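Local coordinates for DNA repair protein RecO (Deinococcus radiodurans, PDB 1U5K), which acts in recombinational DNA repair, probably through the RecF pathway, at the interface of chains A and B. Numbering follows the deposited sequence. Chains: chain A/B, hypothetical protein.

The interface of chains A and B. Residues chain A 229, 231, 233-234; chain B 51-53, 83-84, 89.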
loop_
_atom_site.group_PDB
_atom_site.type_symbol
_atom_site.label_atom_id
_atom_site.label_comp_id
_atom_site.label_asym_id
_atom_site.label_seq_id
_atom_site.Cartn_x
_atom_site.Cartn_y
_atom_site.Cartn_z
ATOM N N VAL A 229 6.549 -5.651 -0.425
ATOM C CA VAL A 229 6.190 -4.274 -0.107
ATOM C C VAL A 229 5.460 -4.201 1.230
ATOM O O VAL A 229 5.408 -3.163 1.875
ATOM C CB VAL A 229 5.255 -3.695 -1.191
ATOM C CG1 VAL A 229 5.952 -3.790 -2.549
ATOM C CG2 VAL A 229 3.852 -4.379 -1.175
ATOM N N SER A 231 2.359 -3.952 1.983
ATOM C CA SER A 231 1.229 -3.029 1.951
ATOM C C SER A 231 0.121 -3.352 2.956
ATOM O O SER A 231 -0.749 -2.550 3.286
ATOM C CB SER A 231 0.704 -2.937 0.518
ATOM O OG SER A 231 0.248 -4.178 0.008
ATOM N N ARG A 233 0.441 -3.503 5.906
ATOM C CA ARG A 233 0.631 -2.605 7.036
ATOM C C ARG A 233 -0.232 -1.342 7.035
ATOM O O ARG A 233 -0.469 -0.785 8.095
ATOM C CB ARG A 233 2.091 -2.207 7.162
ATOM C CG ARG A 233 2.958 -3.369 7.571
ATOM C CD ARG A 233 4.191 -3.480 6.749
ATOM N NE ARG A 233 5.139 -2.438 7.032
ATOM C CZ ARG A 233 5.829 -1.745 6.129
ATOM N NH1 ARG A 233 5.683 -1.868 4.815
ATOM N NH2 ARG A 233 6.698 -0.854 6.580
ATOM N N GLN A 234 -0.795 -0.985 5.887
ATOM C CA GLN A 234 -1.850 0.018 5.792
ATOM C C GLN A 234 -3.080 -0.305 6.653
ATOM O O GLN A 234 -3.837 0.576 7.075
ATOM C CB GLN A 234 -2.265 0.123 4.328
ATOM C CG GLN A 234 -1.213 0.689 3.405
ATOM C CD GLN A 234 -0.748 2.049 3.904
ATOM O OE1 GLN A 234 -1.530 3.004 3.968
ATOM N NE2 GLN A 234 0.496 2.117 4.333
ATOM N N ASN B 51 0.052 6.832 9.795
ATOM C CA ASN B 51 0.367 5.837 8.773
ATOM C C ASN B 51 0.456 6.459 7.382
ATOM O O ASN B 51 -0.167 7.477 7.067
ATOM C CB ASN B 51 -0.657 4.695 8.823
ATOM C CG ASN B 51 -0.056 3.316 8.544
ATOM O OD1 ASN B 51 -0.687 2.280 8.809
ATOM N ND2 ASN B 51 1.144 3.296 7.983
ATOM N N LEU B 52 1.310 5.866 6.560
ATOM C CA LEU B 52 1.529 6.302 5.199
ATOM C C LEU B 52 0.203 6.420 4.454
ATOM O O LEU B 52 -0.693 5.599 4.654
ATOM C CB LEU B 52 2.388 5.277 4.472
ATOM C CG LEU B 52 3.658 5.646 3.722
ATOM C CD1 LEU B 52 3.833 4.705 2.533
ATOM C CD2 LEU B 52 3.854 7.122 3.392
ATOM N N PHE B 53 0.105 7.471 3.640
ATOM C CA PHE B 53 -1.083 7.807 2.858
ATOM C C PHE B 53 -2.322 8.190 3.650
ATOM O O PHE B 53 -3.363 8.428 3.045
ATOM C CB PHE B 53 -1.413 6.659 1.895
ATOM C CG PHE B 53 -0.218 6.172 1.159
ATOM C CD1 PHE B 53 0.046 4.824 1.034
ATOM C CD2 PHE B 53 0.652 7.097 0.591
ATOM C CE1 PHE B 53 1.166 4.405 0.350
ATOM C CE2 PHE B 53 1.802 6.683 -0.038
ATOM C CZ PHE B 53 2.032 5.318 -0.192
ATOM N N LEU B 83 -5.573 0.955 -0.662
ATOM C CA LEU B 83 -4.133 1.137 -0.817
ATOM C C LEU B 83 -3.320 0.007 -0.173
ATOM O O LEU B 83 -2.106 -0.065 -0.333
ATOM C CB LEU B 83 -3.694 2.502 -0.281
ATOM C CG LEU B 83 -4.199 3.701 -1.090
ATOM C CD1 LEU B 83 -3.626 4.994 -0.572
ATOM C CD2 LEU B 83 -3.972 3.580 -2.603
ATOM N N ALA B 84 -3.988 -0.894 0.536
ATOM C CA ALA B 84 -3.356 -2.079 1.090
ATOM C C ALA B 84 -3.076 -3.138 0.028
ATOM O O ALA B 84 -2.324 -4.078 0.277
ATOM C CB ALA B 84 -4.228 -2.650 2.172
ATOM N N TYR B 89 -0.787 0.137 -3.744
ATOM C CA TYR B 89 0.203 0.673 -2.825
ATOM C C TYR B 89 1.395 1.195 -3.617
ATOM O O TYR B 89 1.872 2.297 -3.340
ATOM C CB TYR B 89 0.669 -0.384 -1.820
ATOM C CG TYR B 89 1.645 0.066 -0.761
ATOM C CD1 TYR B 89 1.193 0.516 0.479
ATOM C CD2 TYR B 89 3.006 -0.067 -0.947
ATOM C CE1 TYR B 89 2.062 0.874 1.480
ATOM C CE2 TYR B 89 3.904 0.316 0.033
ATOM C CZ TYR B 89 3.421 0.770 1.240
ATOM O OH TYR B 89 4.305 1.106 2.223
HETATM O O HOH W 1 2.591 0.690 4.969
#
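A:Gln234 reaches from the 3-10 helix 231-235 of one copy of this RecO-family protein and packs against B:Leu52, B:Phe53, B:Ala84 and B:Tyr89 of the other; the pairing may be a crystal contact. Its CB packs on the methyl CB of B:Ala84 at 4.0 Å. CG comes next, 3.8 Å from CD1 of the B:Tyr89 ring. A bend at the second torsion (chi2 -55°) then brings CD to the edge of that ring, in its plane, with amide and ring turned 55° apart. At the tip, OE1 is modelled 2.8 Å from the carbonyl O of B:Leu52, a clash of two acceptors. Exchanging the amide's O and N would probably put an N-H towards that carbonyl and allow a hydrogen bond, and the modelled orientation is therefore doubtful. The other amide branch, built as NE2, lies 2.6 Å from water 1, which in turn is 3.3 Å from the phenol OH of B:Tyr89, and this bridge could survive the exchange. An alanine here would probably leave a gap beside the B:Tyr89 ring edge and deprive the water of its amide partner. A similar ambiguity affects B:Asn51, whose OD1 is built 3.2 Å from the carbonyl O of A:Arg233, again a clash of two acceptors; a reversed amide could offer an N-H instead. At the first residue of the helix, A:Ser231 lies over one face of the B:Tyr89 ring, its CB 3.4 Å from CG. Its hydroxyl OG donates a 2.6 Å hydrogen bond to the carbonyl O of B:Ala84, approaching from 52° above the carbonyl plane and hence not along a lone pair.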